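Local structure of ChrR-like cupin domain-containing protein (Ralstonia eutropha, 3CJX) at residues K22-H27 against G136-W141; F33-D38 against V45-F50; H59-T64 against F114-C119. The protein is of unknown function but has a cupin-like fold and belongs to the ChrR-like cupin family, so a small-molecule or metal-binding role is possible but unproven. One frame throughout, in Å; residues are numbered along the deposited sequence. Where two conformers were deposited one is given.

Contact 1. Residues K22-H27 against G136-W141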
loop_
_atom_site.group_PDB
_atom_site.type_symbol
_atom_site.label_atom_id
_atom_site.label_comp_id
_atom_site.label_asym_id
_atom_site.label_seq_id
_atom_site.Cartn_x
_atom_site.Cartn_y
_atom_site.Cartn_z
ATOM N N LYS A 22 -5.987 -8.839 6.421
ATOM C CA LYS A 22 -5.263 -8.528 7.650
ATOM C C LYS A 22 -3.786 -8.913 7.669
ATOM O O LYS A 22 -3.379 -9.903 7.062
ATOM C CB LYS A 22 -5.993 -9.132 8.842
ATOM C CG LYS A 22 -7.486 -8.737 8.856
ATOM C CD LYS A 22 -7.999 -8.458 10.245
ATOM C CE LYS A 22 -9.333 -7.663 10.301
ATOM N NZ LYS A 22 -10.176 -7.593 9.058
ATOM N N ALA A 23 -2.984 -8.072 8.323
ATOM C CA ALA A 23 -1.567 -8.327 8.536
ATOM C C ALA A 23 -0.744 -8.599 7.291
ATOM O O ALA A 23 -0.183 -9.680 7.156
ATOM C CB ALA A 23 -1.411 -9.493 9.517
ATOM N N LEU A 24 -0.656 -7.620 6.398
ATOM C CA LEU A 24 0.149 -7.744 5.168
ATOM C C LEU A 24 1.545 -8.290 5.446
ATOM O O LEU A 24 2.251 -7.791 6.340
ATOM C CB LEU A 24 0.297 -6.385 4.479
ATOM C CG LEU A 24 1.076 -6.341 3.149
ATOM C CD1 LEU A 24 0.358 -7.203 2.116
ATOM C CD2 LEU A 24 1.226 -4.884 2.651
ATOM N N GLY A 25 1.947 -9.292 4.660
ATOM C CA GLY A 25 3.234 -9.982 4.834
ATOM C C GLY A 25 3.477 -10.449 6.264
ATOM O O GLY A 25 4.621 -10.491 6.719
ATOM N N GLY A 26 2.402 -10.785 6.979
ATOM C CA GLY A 26 2.505 -11.208 8.378
ATOM C C GLY A 26 2.829 -10.106 9.370
ATOM O O GLY A 26 3.254 -10.410 10.483
ATOM N N HIS A 27 2.638 -8.842 8.974
ATOM C CA HIS A 27 2.896 -7.696 9.845
ATOM C C HIS A 27 1.619 -7.169 10.461
ATOM O O HIS A 27 0.849 -6.446 9.823
ATOM C CB HIS A 27 3.600 -6.572 9.092
ATOM C CG HIS A 27 4.959 -6.955 8.596
ATOM N ND1 HIS A 27 5.444 -6.574 7.360
ATOM C CD2 HIS A 27 5.917 -7.734 9.153
ATOM C CE1 HIS A 27 6.662 -7.066 7.200
ATOM N NE2 HIS A 27 6.966 -7.785 8.268
ATOM N N GLY A 136 4.405 -7.410 -7.785
ATOM C CA GLY A 136 4.305 -8.857 -7.870
ATOM C C GLY A 136 4.314 -9.527 -6.508
ATOM O O GLY A 136 3.482 -10.387 -6.243
ATOM N N VAL A 137 5.247 -9.126 -5.644
ATOM C CA VAL A 137 5.367 -9.724 -4.316
ATOM C C VAL A 137 4.107 -9.484 -3.498
ATOM O O VAL A 137 3.558 -10.410 -2.888
ATOM C CB VAL A 137 6.608 -9.181 -3.538
ATOM C CG1 VAL A 137 6.534 -9.581 -2.052
ATOM C CG2 VAL A 137 7.922 -9.661 -4.171
ATOM N N ILE A 138 3.647 -8.238 -3.506
ATOM C CA ILE A 138 2.454 -7.854 -2.770
ATOM C C ILE A 138 1.246 -8.611 -3.301
ATOM O O ILE A 138 0.434 -9.109 -2.510
ATOM C CB ILE A 138 2.199 -6.337 -2.796
ATOM C CG1 ILE A 138 3.371 -5.577 -2.178
ATOM C CG2 ILE A 138 0.972 -6.003 -1.985
ATOM C CD1 ILE A 138 3.678 -5.997 -0.752
ATOM N N LYS A 139 1.149 -8.741 -4.621
ATOM C CA LYS A 139 0.043 -9.490 -5.221
ATOM C C LYS A 139 0.026 -10.934 -4.737
ATOM O O LYS A 139 -1.037 -11.469 -4.437
ATOM C CB LYS A 139 0.098 -9.454 -6.753
ATOM C CG LYS A 139 -1.175 -9.988 -7.439
ATOM C CD LYS A 139 -1.123 -9.774 -8.957
ATOM C CE LYS A 139 -2.394 -10.219 -9.668
ATOM N NZ LYS A 139 -2.716 -11.669 -9.465
ATOM N N ASN A 140 1.194 -11.566 -4.666
ATOM C CA ASN A 140 1.262 -12.947 -4.153
ATOM C C ASN A 140 0.706 -13.038 -2.729
ATOM O O ASN A 140 -0.085 -13.943 -2.447
ATOM C CB ASN A 140 2.677 -13.536 -4.230
ATOM C CG ASN A 140 3.141 -13.760 -5.667
ATOM O OD1 ASN A 140 2.533 -13.270 -6.622
ATOM N ND2 ASN A 140 4.222 -14.500 -5.823
ATOM N N TRP A 141 1.098 -12.130 -1.837
ATOM C CA TRP A 141 0.543 -12.172 -0.486
ATOM C C TRP A 141 -0.956 -11.923 -0.538
ATOM O O TRP A 141 -1.716 -12.601 0.159
ATOM C CB TRP A 141 1.190 -11.164 0.464
ATOM C CG TRP A 141 0.564 -11.235 1.823
ATOM C CD1 TRP A 141 0.921 -12.057 2.847
ATOM C CD2 TRP A 141 -0.564 -10.491 2.281
ATOM N NE1 TRP A 141 0.098 -11.853 3.922
ATOM C CE2 TRP A 141 -0.829 -10.905 3.594
ATOM C CE3 TRP A 141 -1.378 -9.512 1.703
ATOM C CZ2 TRP A 141 -1.856 -10.370 4.343
ATOM C CZ3 TRP A 141 -2.391 -8.979 2.446
ATOM C CH2 TRP A 141 -2.626 -9.403 3.752
#

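Contact 2. Residues F33-D38 against V45-F50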
loop_
_atom_site.group_PDB
_atom_site.type_symbol
_atom_site.label_atom_id
_atom_site.label_comp_id
_atom_site.label_asym_id
_atom_site.label_seq_id
_atom_site.Cartn_x
_atom_site.Cartn_y
_atom_site.Cartn_z
ATOM N N PHE A 33 -6.582 -3.213 1.480
ATOM C CA PHE A 33 -7.636 -3.550 0.550
ATOM C C PHE A 33 -7.056 -3.224 -0.834
ATOM O O PHE A 33 -6.900 -2.058 -1.165
ATOM C CB PHE A 33 -8.935 -2.787 0.812
ATOM C CG PHE A 33 -10.143 -3.460 0.223
ATOM C CD1 PHE A 33 -10.203 -3.736 -1.142
ATOM C CD2 PHE A 33 -11.198 -3.837 1.023
ATOM C CE1 PHE A 33 -11.280 -4.365 -1.694
ATOM C CE2 PHE A 33 -12.291 -4.459 0.482
ATOM C CZ PHE A 33 -12.336 -4.720 -0.890
ATOM N N PRO A 34 -6.734 -4.249 -1.640
ATOM C CA PRO A 34 -6.163 -3.938 -2.932
ATOM C C PRO A 34 -7.211 -3.377 -3.873
ATOM O O PRO A 34 -8.373 -3.746 -3.778
ATOM C CB PRO A 34 -5.677 -5.304 -3.432
ATOM C CG PRO A 34 -6.588 -6.267 -2.794
ATOM C CD PRO A 34 -6.912 -5.701 -1.459
ATOM N N LEU A 35 -6.791 -2.468 -4.742
ATOM C CA LEU A 35 -7.660 -1.848 -5.739
ATOM C C LEU A 35 -7.152 -2.158 -7.157
ATOM O O LEU A 35 -7.848 -2.817 -7.937
ATOM C CB LEU A 35 -7.763 -0.332 -5.486
ATOM C CG LEU A 35 -8.131 -0.003 -4.033
ATOM C CD1 LEU A 35 -8.093 1.490 -3.753
ATOM C CD2 LEU A 35 -9.509 -0.601 -3.732
ATOM N N PHE A 36 -5.926 -1.719 -7.455
ATOM C CA PHE A 36 -5.315 -1.904 -8.771
ATOM C C PHE A 36 -3.878 -2.393 -8.642
ATOM O O PHE A 36 -3.098 -1.792 -7.929
ATOM C CB PHE A 36 -5.347 -0.586 -9.549
ATOM C CG PHE A 36 -4.843 -0.702 -10.950
ATOM C CD1 PHE A 36 -5.703 -1.037 -11.973
ATOM C CD2 PHE A 36 -3.509 -0.486 -11.244
ATOM C CE1 PHE A 36 -5.247 -1.155 -13.263
ATOM C CE2 PHE A 36 -3.045 -0.609 -12.530
ATOM C CZ PHE A 36 -3.908 -0.939 -13.539
HETATM N N MSE A 37 -3.529 -3.472 -9.350
HETATM C CA MSE A 37 -2.169 -4.038 -9.301
HETATM C C MSE A 37 -1.627 -4.390 -10.676
HETATM O O MSE A 37 -2.179 -5.240 -11.371
HETATM C CB MSE A 37 -2.148 -5.273 -8.432
HETATM C CG MSE A 37 -2.895 -5.060 -7.171
HETATM SE SE MSE A 37 -2.137 -6.018 -5.739
HETATM C CE MSE A 37 -0.709 -4.753 -5.370
ATOM N N ASP A 38 -0.535 -3.735 -11.049
ATOM C CA ASP A 38 0.112 -3.919 -12.349
ATOM C C ASP A 38 1.575 -4.221 -12.089
ATOM O O ASP A 38 2.392 -3.308 -12.071
ATOM C CB ASP A 38 -0.031 -2.645 -13.194
ATOM C CG ASP A 38 0.572 -2.776 -14.585
ATOM O OD1 ASP A 38 1.402 -3.691 -14.810
ATOM O OD2 ASP A 38 0.220 -1.949 -15.466
ATOM N N VAL A 45 -2.390 0.610 -6.621
ATOM C CA VAL A 45 -3.248 1.589 -5.998
ATOM C C VAL A 45 -3.946 0.813 -4.890
ATOM O O VAL A 45 -4.653 -0.143 -5.174
ATOM C CB VAL A 45 -4.231 2.201 -7.004
ATOM C CG1 VAL A 45 -5.096 3.282 -6.323
ATOM C CG2 VAL A 45 -3.474 2.762 -8.191
HETATM N N MSE A 46 -3.712 1.194 -3.635
HETATM C CA MSE A 46 -4.263 0.466 -2.490
HETATM C C MSE A 46 -4.871 1.366 -1.426
HETATM O O MSE A 46 -4.563 2.544 -1.336
HETATM C CB MSE A 46 -3.139 -0.256 -1.750
HETATM C CG MSE A 46 -2.066 -0.960 -2.571
HETATM SE SE MSE A 46 -2.654 -2.632 -3.334
HETATM C CE MSE A 46 -3.247 -2.162 -5.076
ATOM N N ARG A 47 -5.702 0.769 -0.593
ATOM C CA ARG A 47 -6.234 1.400 0.602
ATOM C C ARG A 47 -5.552 0.660 1.728
ATOM O O ARG A 47 -5.548 -0.579 1.715
ATOM C CB ARG A 47 -7.736 1.185 0.721
ATOM C CG ARG A 47 -8.568 2.218 0.055
ATOM C CD ARG A 47 -8.917 3.427 0.912
ATOM N NE ARG A 47 -9.783 3.149 2.057
ATOM C CZ ARG A 47 -9.407 3.087 3.335
ATOM N NH1 ARG A 47 -8.147 3.282 3.705
ATOM N NH2 ARG A 47 -10.316 2.844 4.273
ATOM N N ALA A 48 -4.949 1.392 2.670
ATOM C CA ALA A 48 -4.316 0.778 3.847
ATOM C C ALA A 48 -5.018 1.267 5.116
ATOM O O ALA A 48 -5.538 2.380 5.154
ATOM C CB ALA A 48 -2.829 1.099 3.902
ATOM N N SER A 49 -5.060 0.413 6.133
ATOM C CA SER A 49 -5.652 0.742 7.431
ATOM C C SER A 49 -4.608 0.388 8.489
ATOM O O SER A 49 -4.321 -0.779 8.731
ATOM C CB SER A 49 -6.959 -0.010 7.662
ATOM O OG SER A 49 -7.582 0.429 8.852
ATOM N N PHE A 50 -4.027 1.419 9.095
ATOM C CA PHE A 50 -2.958 1.239 10.053
ATOM C C PHE A 50 -3.365 1.376 11.509
ATOM O O PHE A 50 -4.080 2.303 11.884
ATOM C CB PHE A 50 -1.873 2.246 9.780
ATOM C CG PHE A 50 -1.245 2.110 8.436
ATOM C CD1 PHE A 50 -0.221 1.206 8.231
ATOM C CD2 PHE A 50 -1.630 2.927 7.403
ATOM C CE1 PHE A 50 0.384 1.100 7.014
ATOM C CE2 PHE A 50 -1.032 2.826 6.165
ATOM C CZ PHE A 50 -0.021 1.909 5.971
#

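Contact 3. Residues H59-T64 against F114-C119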
loop_
_atom_site.group_PDB
_atom_site.type_symbol
_atom_site.label_atom_id
_atom_site.label_comp_id
_atom_site.label_asym_id
_atom_site.label_seq_id
_atom_site.Cartn_x
_atom_site.Cartn_y
_atom_site.Cartn_z
ATOM N N HIS A 59 11.686 2.493 3.950
ATOM C CA HIS A 59 11.283 2.160 2.576
ATOM C C HIS A 59 11.989 3.047 1.573
ATOM O O HIS A 59 11.706 4.239 1.533
ATOM C CB HIS A 59 9.764 2.351 2.350
ATOM C CG HIS A 59 8.887 1.416 3.138
ATOM N ND1 HIS A 59 9.096 0.054 3.191
ATOM C CD2 HIS A 59 7.761 1.648 3.856
ATOM C CE1 HIS A 59 8.165 -0.507 3.943
ATOM N NE2 HIS A 59 7.343 0.438 4.359
ATOM N N PHE A 60 12.900 2.487 0.776
ATOM C CA PHE A 60 13.519 3.231 -0.324
ATOM C C PHE A 60 12.603 3.077 -1.538
ATOM O O PHE A 60 12.328 1.953 -1.956
ATOM C CB PHE A 60 14.907 2.684 -0.657
ATOM C CG PHE A 60 15.542 3.329 -1.837
ATOM C CD1 PHE A 60 16.263 4.488 -1.689
ATOM C CD2 PHE A 60 15.415 2.782 -3.096
ATOM C CE1 PHE A 60 16.850 5.099 -2.772
ATOM C CE2 PHE A 60 15.999 3.398 -4.192
ATOM C CZ PHE A 60 16.724 4.553 -4.024
ATOM N N HIS A 61 12.141 4.196 -2.100
ATOM C CA HIS A 61 11.223 4.186 -3.261
ATOM C C HIS A 61 11.952 4.313 -4.587
ATOM O O HIS A 61 12.742 5.228 -4.765
ATOM C CB HIS A 61 10.215 5.330 -3.169
ATOM C CG HIS A 61 9.449 5.338 -1.894
ATOM N ND1 HIS A 61 8.588 4.320 -1.544
ATOM C CD2 HIS A 61 9.428 6.220 -0.867
ATOM C CE1 HIS A 61 8.061 4.582 -0.361
ATOM N NE2 HIS A 61 8.560 5.725 0.076
ATOM N N THR A 62 11.689 3.400 -5.516
ATOM C CA THR A 62 12.291 3.480 -6.836
ATOM C C THR A 62 11.419 4.274 -7.817
ATOM O O THR A 62 11.843 4.564 -8.924
ATOM C CB THR A 62 12.535 2.083 -7.435
ATOM O OG1 THR A 62 11.288 1.393 -7.563
ATOM C CG2 THR A 62 13.499 1.263 -6.561
ATOM N N GLY A 63 10.188 4.580 -7.416
ATOM C CA GLY A 63 9.254 5.347 -8.235
ATOM C C GLY A 63 8.460 6.262 -7.320
ATOM O O GLY A 63 8.672 6.220 -6.087
ATOM N N THR A 64 7.544 7.062 -7.885
ATOM C CA THR A 64 6.799 8.039 -7.078
ATOM C C THR A 64 5.761 7.426 -6.153
ATOM O O THR A 64 5.344 6.300 -6.351
ATOM C CB THR A 64 6.056 9.099 -7.938
ATOM O OG1 THR A 64 5.017 8.474 -8.691
ATOM C CG2 THR A 64 7.023 9.848 -8.873
ATOM N N PHE A 114 -3.214 5.171 -1.442
ATOM C CA PHE A 114 -2.006 5.585 -2.119
ATOM C C PHE A 114 -1.797 4.917 -3.431
ATOM O O PHE A 114 -2.336 3.851 -3.701
ATOM C CB PHE A 114 -0.771 5.364 -1.253
ATOM C CG PHE A 114 -0.489 3.931 -0.952
ATOM C CD1 PHE A 114 0.299 3.168 -1.811
ATOM C CD2 PHE A 114 -0.990 3.351 0.194
ATOM C CE1 PHE A 114 0.556 1.837 -1.542
ATOM C CE2 PHE A 114 -0.729 2.031 0.489
ATOM C CZ PHE A 114 0.048 1.266 -0.386
HETATM N N MSE A 115 -1.017 5.599 -4.254
HETATM C CA MSE A 115 -0.633 5.110 -5.551
HETATM C C MSE A 115 0.905 4.982 -5.532
HETATM O O MSE A 115 1.594 5.999 -5.574
HETATM C CB MSE A 115 -1.139 6.086 -6.635
HETATM C CG MSE A 115 -2.700 6.315 -6.691
HETATM SE SE MSE A 115 -3.617 7.927 -5.912
HETATM C CE MSE A 115 -3.360 7.874 -4.011
ATOM N N LEU A 116 1.422 3.754 -5.459
ATOM C CA LEU A 116 2.870 3.511 -5.414
ATOM C C LEU A 116 3.407 2.982 -6.725
ATOM O O LEU A 116 3.005 1.921 -7.175
ATOM C CB LEU A 116 3.207 2.494 -4.312
ATOM C CG LEU A 116 4.668 2.025 -4.152
ATOM C CD1 LEU A 116 5.605 3.144 -3.753
ATOM C CD2 LEU A 116 4.742 0.924 -3.118
ATOM N N SER A 117 4.334 3.714 -7.318
ATOM C CA SER A 117 4.987 3.272 -8.542
ATOM C C SER A 117 6.346 2.728 -8.196
ATOM O O SER A 117 6.992 3.174 -7.246
ATOM C CB SER A 117 5.149 4.401 -9.548
ATOM O OG SER A 117 3.876 4.776 -10.022
ATOM N N GLY A 118 6.778 1.761 -8.985
ATOM C CA GLY A 118 8.046 1.137 -8.791
ATOM C C GLY A 118 7.991 0.183 -7.635
ATOM O O GLY A 118 6.929 -0.256 -7.191
ATOM N N CYS A 119 9.164 -0.064 -7.096
ATOM C CA CYS A 119 9.339 -1.044 -6.078
ATOM C C CYS A 119 9.803 -0.425 -4.757
ATOM O O CYS A 119 10.242 0.730 -4.698
ATOM C CB CYS A 119 10.348 -2.035 -6.640
ATOM S SG CYS A 119 10.905 -3.227 -5.566
#

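Contact 1. Residues K22-H27 against G136-W141
The Trp141 indole lies against the backbone of residues 24-25, which pass over one of its faces. Leu24 CA sits over the six-membered ring, 3.5 Å from its centroid and 17° off the normal. Gly25 CA lies over the five-membered ring, 4.0 Å from that centroid and 26° off the normal. Both are CH-pi contacts. Gly25 N stands over the same face, offset toward the rim. It is 3.2 Å from Trp141 NE1, but both atoms are donors and they do not bond. Lys22 O comes to the edge, close to the ring plane, 3.2 Å from Trp141 CZ2. This oxygen also accepts a hydrogen bond from Gln149 NE2. Ala23 O approaches the same corner of the indole obliquely. Trp141 CB points toward the loop, and CG is anti to the backbone N (chi1 179°). A second conformer of Trp141 was also deposited.

In this cupin-like fold the contact ties the loop before strand 30-38 to helix 135-148. The loop makes two overlapping turns. Residues 23-26 are close to a type II turn, with a weak hydrogen bond from Gly26 N to Ala23 O at 2.8 Å. Residues 24-27 are close to type I', with His27 N bonded to Leu24 O at 2.9 Å. Gly25 and Gly26 supply the positive phi that both corners of this second turn need.

The Leu24 side chain leans over the benzo part of the same indole face. Its CD1 is modelled too close to the ring, so its place is doubtful, and its contact with Ile138 is loose. Leu24 touches Ile32 and Ile138 touches Met37, both on strand 30-38. Trp141 also meets Leu21. Ala23 N also bonds to Asp31 OD1, and Leu24 pairs through its backbone with Thr30.

Contact 2. Residues F33-D38 against V45-F50
Phe33 and Arg47 form an antiparallel hydrogen-bonded pair, each satisfying the other's backbone. Phe33 N gives to Arg47 O at 2.8 Å, and Arg47 N gives to Phe33 O at 3.1 Å. Pro34 has no N-H to give and faces Met46 in a non-hydrogen-bonded pair. Next comes a classic beta bulge, where Leu35 and Phe36 both face Val45. Val45 O accepts two donors. Phe36 N reaches it at 3.1 Å, in the carbonyl plane on a lone pair, while the bond from Leu35 N is weak and bent (134°). Val45 N gives back to Phe36 O, though the place of this oxygen is less certain. On the other side, Leu35 and Met37 pair through their backbones with Ile156.

Met46 and Met37, both selenomethionines, cross at about a right angle, with Met37 CE 3.5 Å from Met46 SE. Pro34 CB lies 4.0 Å from the same selenium. Arg47 CG packs on Leu35 CD1 at 3.9 Å. The guanidinium finds its partners on the next strand, in a salt bridge to Glu111 and a bond to Val112 O. Met46 pairs through its backbone with Phe114 there.

Apolar side chains and selenium thus line the Pro34 and Met46 face, which helix 135-148 covers through Val142 and Ile138, while Glu111 probably balances Arg47.

Contact 3. Residues H59-T64 against F114-C119
The backbones run roughly antiparallel, 138° apart from CA 60 to 64 against CA 115 to 119, and Gly63 and Gly118 bring their CA atoms to 4.4 Å between two bonds: Thr62 N to Cys119 O at 3.1 Å, and Ser117 N to Thr64 O at 2.9 Å. The absence of side chains on the two glycines lets the chains come together, with Gly63 CA 3.3 Å from Ser117 O.

Thr62 grips Cys119 twice. Besides its backbone N, its OG1 accepts from Cys119 N at 2.6 Å, with an N-H...O angle of 167°. With chi1 at 61°, OG1 lies between the backbone N and the carbonyl carbon, turned toward Cys119. Cys119 CB packs beside this hydroxyl. His61 and Leu116 cross at about a right angle, with His61 ND1 3.9 Å from Leu116 CD1. His61 ND1 is hydrogen-bonded to Asn120 OD1, and its NE2 makes a weak hydrogen bond to a glycerol. The glycerol probably comes from the crystallisation liquor, but may mark a pocket. The spacing of His59 and His61 resembles the His-x-His of the first cupin motif, though no metal is seen here. At the other end, Ser117 CB lies 3.7 Å from Thr64 O.

Here two crossings between the sheets of the cupin-like beta sandwich lie side by side. Strand 58-61, between 97-101 and 120-123, leads to strand 65-71. Strand 110-117, between 65-71 and 43-50, leads to 120-123. Cys119 also touches Asp134, just before helix 135-148.

Contact 2 is the most buried of the three. Its centre lies about 5 Å from the chain centre, while contacts 1 and 3 are surface contacts with centres about 10 Å out. Contacts 1 and 2 touch through Met37, which meets Ile138 and Lys139, so the helix packs against the hairpin. The 114-117 side of contact 3 lies in the sheet of contact 2, where strands 43-50 and 110-117 are neighbours, while 59-61 belongs to the other sheet. Contact 1 rests on an indole and backbone CH groups. Contact 2 uses antiparallel strand pairing interrupted by a bulge. Contact 3 replaces part of such pairing with a threonine hydroxyl. Along the chain, contact 1 encloses the other two.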